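Local coordinates for carbohydrate binding family 6 (Clostridium thermocellum, PDB 5A8D), which is a family 43 glycoside hydrolase that probably releases alpha-L-arabinofuranosyl residues from arabinose-containing plant polysaccharides, at residues C53-D58 with D70-S75; S101-I106 with W159-G164; G233-E238 with N265-A270; V281-T286 with Q298-I303. All coordinates share one frame; numbering follows the deposited sequence. Where two conformers were deposited one is given.

Contact 1 (C53-D58 with D70-S75)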
# COMPACT_ATOMS: atom_id res chain seq x y z
N CYS A 53 -3.05 25.82 61.13
CA CYS A 53 -3.84 26.59 60.14
C CYS A 53 -3.61 28.07 60.27
O CYS A 53 -3.55 28.58 61.37
CB CYS A 53 -5.31 26.37 60.32
SG CYS A 53 -5.82 24.78 59.64
N SER A 54 -3.46 28.77 59.14
CA SER A 54 -3.48 30.22 59.16
C SER A 54 -4.91 30.72 59.32
O SER A 54 -5.88 30.09 58.89
CB SER A 54 -2.87 30.86 57.89
OG SER A 54 -3.53 30.40 56.71
N HIS A 55 -5.00 31.88 59.96
CA HIS A 55 -6.26 32.63 60.10
C HIS A 55 -5.94 34.09 59.85
O HIS A 55 -4.82 34.57 60.15
CB HIS A 55 -6.90 32.44 61.49
CG HIS A 55 -7.16 31.01 61.79
ND1 HIS A 55 -8.19 30.30 61.19
CD2 HIS A 55 -6.46 30.11 62.52
CE1 HIS A 55 -8.12 29.03 61.57
NE2 HIS A 55 -7.08 28.90 62.38
N ASP A 56 -6.88 34.80 59.24
CA ASP A 56 -6.61 36.21 59.08
C ASP A 56 -7.86 37.01 59.52
O ASP A 56 -7.85 37.62 60.61
CB ASP A 56 -6.05 36.45 57.68
CG ASP A 56 -5.56 37.89 57.48
OD1 ASP A 56 -6.14 38.78 58.14
OD2 ASP A 56 -4.65 38.10 56.65
N SER A 57 -8.91 36.93 58.73
CA SER A 57 -10.15 37.70 59.02
C SER A 57 -11.33 36.79 58.64
O SER A 57 -11.13 35.57 58.63
CB SER A 57 -10.12 39.04 58.25
OG SER A 57 -8.84 39.66 58.13
N ASP A 58 -12.57 37.25 58.42
CA ASP A 58 -13.30 38.36 59.10
C ASP A 58 -14.77 37.87 59.26
O ASP A 58 -15.72 38.65 59.12
CB ASP A 58 -13.31 39.67 58.27
CG ASP A 58 -13.38 40.93 59.14
OD1 ASP A 58 -14.32 41.04 59.96
OD2 ASP A 58 -12.50 41.81 58.98
N ASP A 70 -3.18 34.96 62.57
CA ASP A 70 -2.19 34.19 63.26
C ASP A 70 -2.12 32.77 62.66
O ASP A 70 -2.72 32.53 61.64
CB ASP A 70 -2.52 34.18 64.78
CG ASP A 70 -3.78 33.40 65.15
OD1 ASP A 70 -4.43 32.82 64.27
OD2 ASP A 70 -4.08 33.32 66.38
N ILE A 71 -1.36 31.88 63.27
CA ILE A 71 -1.43 30.48 63.01
C ILE A 71 -1.79 29.75 64.31
O ILE A 71 -1.22 30.03 65.35
CB ILE A 71 -0.07 29.96 62.49
CG1 ILE A 71 0.21 30.63 61.13
CG2 ILE A 71 -0.06 28.44 62.40
CD1 ILE A 71 1.59 30.49 60.60
N THR A 72 -2.72 28.81 64.23
CA THR A 72 -3.17 28.00 65.34
C THR A 72 -2.83 26.54 65.06
O THR A 72 -2.42 26.16 63.94
CB THR A 72 -4.70 28.11 65.53
OG1 THR A 72 -5.36 27.66 64.34
CG2 THR A 72 -5.14 29.53 65.90
N CYS A 73 -2.95 25.72 66.09
CA CYS A 73 -2.57 24.31 66.02
C CYS A 73 -3.52 23.45 66.83
O CYS A 73 -3.94 23.83 67.94
CB CYS A 73 -1.15 24.21 66.60
SG CYS A 73 -0.51 22.52 66.64
N ILE A 74 -3.90 22.32 66.23
CA ILE A 74 -4.59 21.26 66.90
C ILE A 74 -3.79 19.97 66.75
O ILE A 74 -3.01 19.85 65.85
CB ILE A 74 -6.05 21.07 66.40
CG1 ILE A 74 -6.08 20.66 64.93
CG2 ILE A 74 -6.85 22.36 66.60
CD1 ILE A 74 -7.45 20.22 64.49
N SER A 75 -4.02 19.01 67.64
CA SER A 75 -3.35 17.70 67.49
C SER A 75 -4.22 16.54 67.89
O SER A 75 -5.21 16.66 68.62
CB SER A 75 -2.03 17.63 68.23
OG SER A 75 -2.22 17.58 69.63

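Contact 2 (S101-I106 with W159-G164)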
# COMPACT_ATOMS: atom_id res chain seq x y z
N SER A 101 0.40 36.11 58.54
CA SER A 101 1.04 34.79 58.46
C SER A 101 0.15 33.78 57.80
O SER A 101 -0.53 33.01 58.48
CB SER A 101 1.45 34.29 59.86
OG SER A 101 0.32 34.14 60.72
N TRP A 102 0.18 33.76 56.46
CA TRP A 102 -0.59 32.83 55.69
C TRP A 102 0.24 31.56 55.45
O TRP A 102 1.46 31.53 55.61
CB TRP A 102 -0.93 33.41 54.32
CG TRP A 102 -1.78 34.62 54.31
CD1 TRP A 102 -2.53 35.12 55.32
CD2 TRP A 102 -2.00 35.48 53.18
NE1 TRP A 102 -3.24 36.23 54.89
CE2 TRP A 102 -2.91 36.48 53.59
CE3 TRP A 102 -1.53 35.49 51.86
CZ2 TRP A 102 -3.33 37.50 52.74
CZ3 TRP A 102 -1.93 36.49 51.03
CH2 TRP A 102 -2.81 37.48 51.46
N ALA A 103 -0.46 30.52 55.03
CA ALA A 103 0.14 29.39 54.32
C ALA A 103 1.34 28.80 55.06
O ALA A 103 2.47 28.79 54.54
CB ALA A 103 0.49 29.81 52.89
N PRO A 104 1.10 28.28 56.26
CA PRO A 104 2.22 27.67 56.99
C PRO A 104 2.82 26.46 56.31
O PRO A 104 2.14 25.71 55.58
CB PRO A 104 1.57 27.25 58.30
CG PRO A 104 0.13 27.07 58.00
CD PRO A 104 -0.16 28.12 56.97
N SER A 105 4.10 26.24 56.63
CA SER A 105 4.81 25.04 56.34
C SER A 105 5.57 24.74 57.59
O SER A 105 6.24 25.62 58.14
CB SER A 105 5.78 25.24 55.17
OG SER A 105 6.43 24.01 54.80
N ILE A 106 5.54 23.50 58.04
CA ILE A 106 6.17 23.12 59.31
C ILE A 106 7.15 21.93 59.13
O ILE A 106 6.79 20.98 58.50
CB ILE A 106 5.10 22.78 60.39
CG1 ILE A 106 5.69 22.32 61.71
CG2 ILE A 106 4.10 21.75 59.89
CD1 ILE A 106 6.12 23.45 62.56
N TRP A 159 3.56 35.24 42.41
CA TRP A 159 3.13 35.47 43.81
C TRP A 159 4.05 34.80 44.78
O TRP A 159 4.38 33.60 44.53
CB TRP A 159 1.71 34.86 44.01
CG TRP A 159 0.75 35.41 43.02
CD1 TRP A 159 0.80 36.63 42.40
CD2 TRP A 159 -0.45 34.77 42.55
NE1 TRP A 159 -0.28 36.77 41.56
CE2 TRP A 159 -1.06 35.64 41.63
CE3 TRP A 159 -1.05 33.54 42.81
CZ2 TRP A 159 -2.24 35.31 40.96
CZ3 TRP A 159 -2.21 33.21 42.15
CH2 TRP A 159 -2.80 34.08 41.25
N LEU A 160 4.38 35.47 45.90
CA LEU A 160 5.32 34.93 46.90
C LEU A 160 4.63 34.93 48.26
O LEU A 160 4.57 35.96 48.94
CB LEU A 160 6.57 35.81 46.96
CG LEU A 160 7.85 35.37 46.24
CD1 LEU A 160 7.60 34.73 44.89
CD2 LEU A 160 8.80 36.55 46.11
N PHE A 161 4.11 33.76 48.67
CA PHE A 161 3.45 33.68 49.99
C PHE A 161 3.29 32.29 50.57
O PHE A 161 2.99 32.21 51.76
CB PHE A 161 2.06 34.40 50.03
CG PHE A 161 0.96 33.68 49.26
CD1 PHE A 161 0.17 32.73 49.90
CD2 PHE A 161 0.68 34.00 47.95
CE1 PHE A 161 -0.84 32.05 49.25
CE2 PHE A 161 -0.35 33.32 47.28
CZ PHE A 161 -1.09 32.35 47.93
N ASP A 162 3.39 31.22 49.75
CA ASP A 162 3.01 29.89 50.21
C ASP A 162 4.18 28.90 50.02
O ASP A 162 4.24 28.16 49.04
CB ASP A 162 1.69 29.33 49.65
CG ASP A 162 1.54 29.47 48.16
OD1 ASP A 162 2.44 30.07 47.50
OD2 ASP A 162 0.44 29.02 47.66
N PRO A 163 5.08 28.88 51.00
CA PRO A 163 6.23 27.95 50.94
C PRO A 163 5.87 26.53 51.27
O PRO A 163 4.98 26.27 52.08
CB PRO A 163 7.13 28.48 52.01
CG PRO A 163 6.19 29.02 53.06
CD PRO A 163 5.09 29.65 52.26
N GLY A 164 6.57 25.60 50.63
CA GLY A 164 6.54 24.20 51.01
C GLY A 164 7.99 23.82 51.29
O GLY A 164 8.83 23.84 50.38
O HOH W 1 2.55 27.17 52.19
O HOH W 2 3.23 23.87 53.22

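Contact 3 (G233-E238 with N265-A270)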
# COMPACT_ATOMS: atom_id res chain seq x y z
N GLY A 233 -11.43 23.74 33.89
CA GLY A 233 -12.23 23.48 35.03
C GLY A 233 -11.68 24.10 36.30
O GLY A 233 -10.76 24.92 36.29
N ALA A 234 -12.21 23.64 37.41
CA ALA A 234 -11.88 24.14 38.71
C ALA A 234 -10.40 23.87 39.02
O ALA A 234 -9.75 23.02 38.39
CB ALA A 234 -12.75 23.43 39.73
N SER A 235 -9.87 24.60 39.98
CA SER A 235 -8.52 24.30 40.50
C SER A 235 -8.60 22.97 41.23
O SER A 235 -9.57 22.73 41.96
CB SER A 235 -8.12 25.44 41.46
OG SER A 235 -6.98 25.14 42.20
N LYS A 236 -7.58 22.13 41.04
CA LYS A 236 -7.48 20.85 41.71
C LYS A 236 -6.17 20.67 42.34
O LYS A 236 -5.22 21.41 42.05
CB LYS A 236 -7.68 19.74 40.66
CG LYS A 236 -8.96 19.86 39.86
CD LYS A 236 -9.06 18.82 38.74
CE LYS A 236 -10.32 19.05 37.90
NZ LYS A 236 -10.23 20.30 37.03
N ILE A 237 -6.03 19.66 43.20
CA ILE A 237 -4.68 19.34 43.70
C ILE A 237 -4.11 18.26 42.74
O ILE A 237 -4.72 17.20 42.57
CB ILE A 237 -4.70 18.84 45.16
CG1 ILE A 237 -5.17 19.94 46.14
CG2 ILE A 237 -3.31 18.38 45.54
CD1 ILE A 237 -5.31 19.46 47.58
N GLU A 238 -3.00 18.56 42.10
CA GLU A 238 -2.40 17.73 41.06
C GLU A 238 -0.95 17.48 41.43
O GLU A 238 -0.46 18.00 42.42
CB GLU A 238 -2.53 18.40 39.69
CG GLU A 238 -3.98 18.77 39.39
CD GLU A 238 -4.28 19.12 37.96
OE1 GLU A 238 -3.60 18.66 37.07
OE2 GLU A 238 -5.29 19.84 37.72
N ASN A 265 -10.39 29.85 46.39
CA ASN A 265 -9.06 29.81 45.74
C ASN A 265 -8.03 29.22 46.71
O ASN A 265 -6.93 29.80 46.92
CB ASN A 265 -8.62 31.17 45.22
CG ASN A 265 -9.65 31.82 44.29
OD1 ASN A 265 -10.70 31.21 43.94
ND2 ASN A 265 -9.38 33.07 43.91
N ASN A 266 -8.44 28.09 47.31
CA ASN A 266 -7.65 27.44 48.36
C ASN A 266 -7.55 25.90 48.31
O ASN A 266 -8.29 25.14 48.96
CB ASN A 266 -8.09 27.89 49.76
CG ASN A 266 -7.12 27.40 50.84
OD1 ASN A 266 -6.03 26.93 50.54
ND2 ASN A 266 -7.52 27.53 52.09
N ASN A 267 -6.51 25.47 47.62
CA ASN A 267 -6.07 24.08 47.59
C ASN A 267 -4.75 23.89 48.29
O ASN A 267 -3.93 23.00 47.91
CB ASN A 267 -6.04 23.59 46.12
CG ASN A 267 -7.37 23.06 45.67
OD1 ASN A 267 -8.06 22.40 46.42
ND2 ASN A 267 -7.75 23.35 44.46
N HIS A 268 -4.50 24.71 49.33
CA HIS A 268 -3.37 24.48 50.20
C HIS A 268 -3.58 23.18 50.94
O HIS A 268 -4.68 22.83 51.31
CB HIS A 268 -3.10 25.67 51.14
CG HIS A 268 -2.67 26.85 50.37
ND1 HIS A 268 -3.56 27.72 49.80
CD2 HIS A 268 -1.44 27.20 49.91
CE1 HIS A 268 -2.89 28.61 49.08
NE2 HIS A 268 -1.62 28.29 49.11
N HIS A 269 -2.49 22.44 51.08
CA HIS A 269 -2.61 21.02 51.53
C HIS A 269 -1.32 20.55 52.12
O HIS A 269 -0.25 21.17 51.90
CB HIS A 269 -3.00 20.10 50.35
CG HIS A 269 -1.97 20.04 49.26
ND1 HIS A 269 -1.78 21.07 48.37
CD2 HIS A 269 -1.03 19.11 48.96
CE1 HIS A 269 -0.75 20.78 47.58
NE2 HIS A 269 -0.27 19.61 47.93
N ALA A 270 -1.39 19.45 52.83
CA ALA A 270 -0.22 18.74 53.31
C ALA A 270 -0.40 17.28 52.99
O ALA A 270 -1.54 16.78 52.98
CB ALA A 270 0.00 18.94 54.80

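Contact 4 (V281-T286 with Q298-I303)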
# COMPACT_ATOMS: atom_id res chain seq x y z
N VAL A 281 -4.18 16.23 53.81
CA VAL A 281 -4.98 17.12 54.61
C VAL A 281 -5.19 18.42 53.82
O VAL A 281 -4.25 18.96 53.23
CB VAL A 281 -4.42 17.32 56.07
CG1 VAL A 281 -3.53 16.16 56.59
CG2 VAL A 281 -3.73 18.61 56.26
N TYR A 282 -6.44 18.87 53.79
CA TYR A 282 -6.80 19.99 52.95
C TYR A 282 -7.99 20.70 53.55
O TYR A 282 -8.62 20.20 54.44
CB TYR A 282 -7.00 19.54 51.52
CG TYR A 282 -8.09 18.53 51.34
CD1 TYR A 282 -7.88 17.18 51.60
CD2 TYR A 282 -9.37 18.91 50.96
CE1 TYR A 282 -8.87 16.26 51.48
CE2 TYR A 282 -10.39 17.97 50.81
CZ TYR A 282 -10.14 16.64 51.07
OH TYR A 282 -11.12 15.67 50.97
N HIS A 283 -8.23 21.93 53.10
CA HIS A 283 -9.31 22.75 53.69
C HIS A 283 -10.41 22.76 52.63
O HIS A 283 -10.16 23.00 51.46
CB HIS A 283 -8.79 24.15 54.11
CG HIS A 283 -9.83 25.07 54.69
ND1 HIS A 283 -10.08 25.18 56.04
CD2 HIS A 283 -10.65 25.97 54.09
CE1 HIS A 283 -11.04 26.07 56.24
NE2 HIS A 283 -11.40 26.57 55.08
N ASN A 284 -11.64 22.44 53.05
CA ASN A 284 -12.75 22.46 52.11
C ASN A 284 -14.05 22.48 52.91
O ASN A 284 -14.46 21.45 53.42
CB ASN A 284 -12.68 21.27 51.17
CG ASN A 284 -13.74 21.30 50.07
OD1 ASN A 284 -14.93 21.46 50.35
ND2 ASN A 284 -13.33 21.06 48.82
N ARG A 285 -14.66 23.67 53.02
CA ARG A 285 -15.95 23.86 53.74
C ARG A 285 -17.04 22.93 53.25
O ARG A 285 -17.71 22.29 54.07
CB ARG A 285 -16.48 25.30 53.60
CG ARG A 285 -15.75 26.36 54.43
CD ARG A 285 -16.01 27.79 53.92
NE ARG A 285 -14.77 28.57 53.72
CZ ARG A 285 -13.89 28.39 52.72
NH1 ARG A 285 -14.07 27.43 51.82
NH2 ARG A 285 -12.79 29.15 52.65
N THR A 286 -17.19 22.84 51.93
CA THR A 286 -18.23 22.03 51.31
C THR A 286 -18.08 20.57 51.67
O THR A 286 -19.01 19.96 52.18
CB THR A 286 -18.23 22.15 49.76
OG1 THR A 286 -18.18 23.53 49.37
CG2 THR A 286 -19.48 21.48 49.16
N GLN A 298 -10.94 23.42 64.57
CA GLN A 298 -10.20 23.88 63.38
C GLN A 298 -10.91 23.45 62.09
O GLN A 298 -10.62 22.37 61.53
CB GLN A 298 -8.71 23.43 63.40
CG GLN A 298 -7.73 24.36 62.68
CD GLN A 298 -6.36 24.50 63.39
OE1 GLN A 298 -6.21 25.29 64.34
NE2 GLN A 298 -5.34 23.77 62.90
N ARG A 299 -11.86 24.28 61.63
CA ARG A 299 -12.37 24.23 60.25
C ARG A 299 -13.32 22.99 60.08
O ARG A 299 -13.89 22.65 61.09
CB ARG A 299 -11.15 24.45 59.33
CG ARG A 299 -10.50 25.82 59.56
CD ARG A 299 -11.54 26.95 59.77
NE ARG A 299 -11.18 28.27 59.24
CZ ARG A 299 -11.80 28.91 58.23
NH1 ARG A 299 -12.83 28.39 57.56
NH2 ARG A 299 -11.36 30.10 57.86
N ASN A 300 -13.62 22.34 58.94
CA ASN A 300 -13.28 22.59 57.52
C ASN A 300 -11.99 21.96 56.98
O ASN A 300 -11.78 21.99 55.79
CB ASN A 300 -13.42 24.05 57.08
CG ASN A 300 -14.80 24.62 57.32
OD1 ASN A 300 -14.93 25.83 57.39
ND2 ASN A 300 -15.81 23.77 57.46
N VAL A 301 -11.19 21.36 57.86
CA VAL A 301 -9.97 20.65 57.46
C VAL A 301 -10.28 19.18 57.34
O VAL A 301 -10.62 18.54 58.32
CB VAL A 301 -8.89 20.79 58.49
CG1 VAL A 301 -7.66 19.93 58.10
CG2 VAL A 301 -8.49 22.27 58.52
N CYS A 302 -10.13 18.67 56.13
CA CYS A 302 -10.51 17.30 55.79
C CYS A 302 -9.25 16.46 55.78
O CYS A 302 -8.19 16.95 55.37
CB CYS A 302 -11.13 17.30 54.42
SG CYS A 302 -12.64 18.34 54.36
N ILE A 303 -9.40 15.19 56.15
CA ILE A 303 -8.28 14.26 56.14
C ILE A 303 -8.72 13.00 55.39
O ILE A 303 -9.71 12.37 55.76
CB ILE A 303 -7.83 13.91 57.55
CG1 ILE A 303 -7.38 15.16 58.31
CG2 ILE A 303 -6.70 12.84 57.52
CD1 ILE A 303 -7.34 14.91 59.82

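Contact 1 (C53-D58 with D70-S75)
His55 and Thr72 meet diagonally across two antiparallel strands and illustrate how a side-chain bond can reinforce a backbone one. The main-chain pairing is regular. Cys53 and Thr72 form one hydrogen-bonded pair, with Cys53 N to Thr72 O at 2.9 Å and Thr72 N to Cys53 O at 3.0 Å. His55 and Asp70 form the next, in which His55 N to Asp70 O and Asp70 N to His55 O both measure 2.9 Å. Between them lies the non-hydrogen-bonded pair Ser54-Ile71, where the strands are bridged by CA-H...O contacts instead; Ile71 CA stands 3.3 Å from Cys53 O.

On the face carrying Cys53, His55, Asp70 and Thr72, the imidazole runs along the sheet toward Thr72. NE2 donates to Thr72 OG1 at 2.9 Å; the hydroxyl oxygen lies almost in the ring plane, but the bond is bent (131° at the hydrogen). Thr72 holds OG1 between its backbone N and carbonyl carbon (chi1 60°), facing the ring. That oxygen is also hydrogen-bonded to Gln298 OE1, a short bond made doubtful by the poor order of Gln298.

Nonpolar and looser contacts fill in around this bond. Thr72 CG2 packs 3.7 Å from His55 CD2, and Asp70 OD1 comes equally near His55 CB, with carboxylate and ring planes 66° apart.

These are the two middle strands of the four-stranded sheet that forms the first blade of a five-bladed beta-propeller. On the opposite face Ser54 and Ile71 lie against Pro104 of strand 104-109, while strand 83-89 continues the sheet beyond Ile71.

Contact 2 (S101-I106 with W159-G164)
Trp102 opens the contact by turning the edge of its six-membered ring toward the face of Phe161, a T-shaped pair with planes 89° apart and centroids 5.6 Å apart. Its CE3 makes the nearest approach, 3.8 Å from Phe161 CD1. At the other end of the indole, NE1 is tied to Asp56.

The chain then turns a corner at Ala103, whose backbone has positive phi (52°). Its methyl group fits against the second segment, CB lying 3.5 Å from Asp162 CB and 3.6 Å from Phe161 O. The carboxylate of Asp162 leads elsewhere, to His268, with its CG over the rim of one Phe161 face.

Residues 102-105 run nearly parallel to 161-164. Water joins the two backbones: one molecule lies 2.9 Å from Ala103 O and 2.6 Å from Pro163 O, and a second sits between Pro104 O and Pro163 O.

At Ser105, CB packs 3.4 Å from Pro163 O. With OG anti to the backbone N (chi1 -176°), the hydroxyl lies beside Gly164 CA and is hydrogen-bonded to Val165 N.

Near the centre of the chain, the start of the second propeller blade thus meets the loop that leads into the third. Between the two segments themselves, aromatic and methyl packing makes the join at one end, and water bridges backbone carbonyls at the other.

Contact 3 (G233-E238 with N265-A270)
Ile237 is wedged against both Asn267 and His269: CG2 and CD1 pack on the histidine, while CG1 lies against the asparagine. CG2 stands over the centre of the His269 ring in a CH-pi contact, 4.0 Å from the ring centroid and only 6° off its normal. CD1 of Ile237 reaches back to His269 CB at 3.7 Å, and its CG1 is 3.8 Å from Asn267 CB. This is the tight part of the contact, and the ring is fixed within it. His269 carries CG between its backbone N and carbonyl carbon (chi1 63°), folding the imidazole back so that ND1 donates to Asn267 O at 2.9 Å; NE2 is held by Ser225.

Beside this nonpolar core runs a short polar relay. Asn267 ND2 donates to Ser235 OG at 3.0 Å, with the serine oxygen nearly in the amide plane. The same hydroxyl pairs with Ser228 O, and Asn267 OD1 receives Gln258 NE2, so both ends of the amide are engaged.

Toward Gly233 the contact becomes looser. The side chain of Lys236 leaves the backbone away from 265-270 and folds back on its own loop, NZ donating to Ala234 O at 3.1 Å in a partly exposed setting.

On the far side of 265-270, Asn266 OD1 forms an Asx turn with His268 N and also accepts from His268 ND1, the two donors arriving from opposite faces of the amide. Between these segments the fourth and fifth propeller blades meet through an aliphatic wedge and an amide-hydroxyl bond, with Ser225 a further tie; buried polar groups are satisfied by both side chains and backbone carbonyls.

Contact 4 (V281-T286 with Q298-I303)
Tyr282 and Cys302 exchange both backbone bonds of their antiparallel pair: Tyr282 N donates to Cys302 O at 3.0 Å, and Cys302 N to Tyr282 O at 2.7 Å. The next donor, Asn284 N, finds Asn300 O at 2.8 Å. Cys302 CB lies over one face of the Tyr282 ring, toward its rim and 3.8 Å from the centroid, with SG more oblique; Tyr282 OH is hydrogen-bonded to Asp304 OD2. These are the two central strands of the fifth propeller blade, and the first of them leads through Asn284 into helix 285-289. Asn284 is the N-cap of that helix: OD1 accepts from Val287 N, while ND2 is hydrogen-bonded to Gln258 OE1. Past the strand ends the contact depends on side chains. Arg285 CG crosses Asn300 OD1 at 3.1 Å, and the same amide oxygen takes a weak bond from Arg299 NH1 at 3.3 Å, within a poorly ordered side chain. Arg285 NH1 has a weak bond of its own to Tyr263 O. The His283 ring brings CE1 over a face of the Arg299 guanidinium, planes 86° apart; it is modelled in two conformers, so the lack of any partner for its buried ND1 is doubtful.

Along the chain the four contacts follow in series, none nested in or crossing another. Contact 1 closes the connection 56-69 within the first blade. Contact 2 spans the whole second blade and brings its first strand beside the approach to the third; it touches contact 1 where Ser54 packs on Ser101. Contact 3 closes the excursion through the outer strand of the fourth blade and joins that blade to the fifth, while also touching contact 2. Contact 4 lies within the fifth blade, one strand on from contact 3 through Ala270 and Val281. Its Gln298, Arg299 and Val301 lie against strand 48-55 of contact 1, where the last blade meets the first.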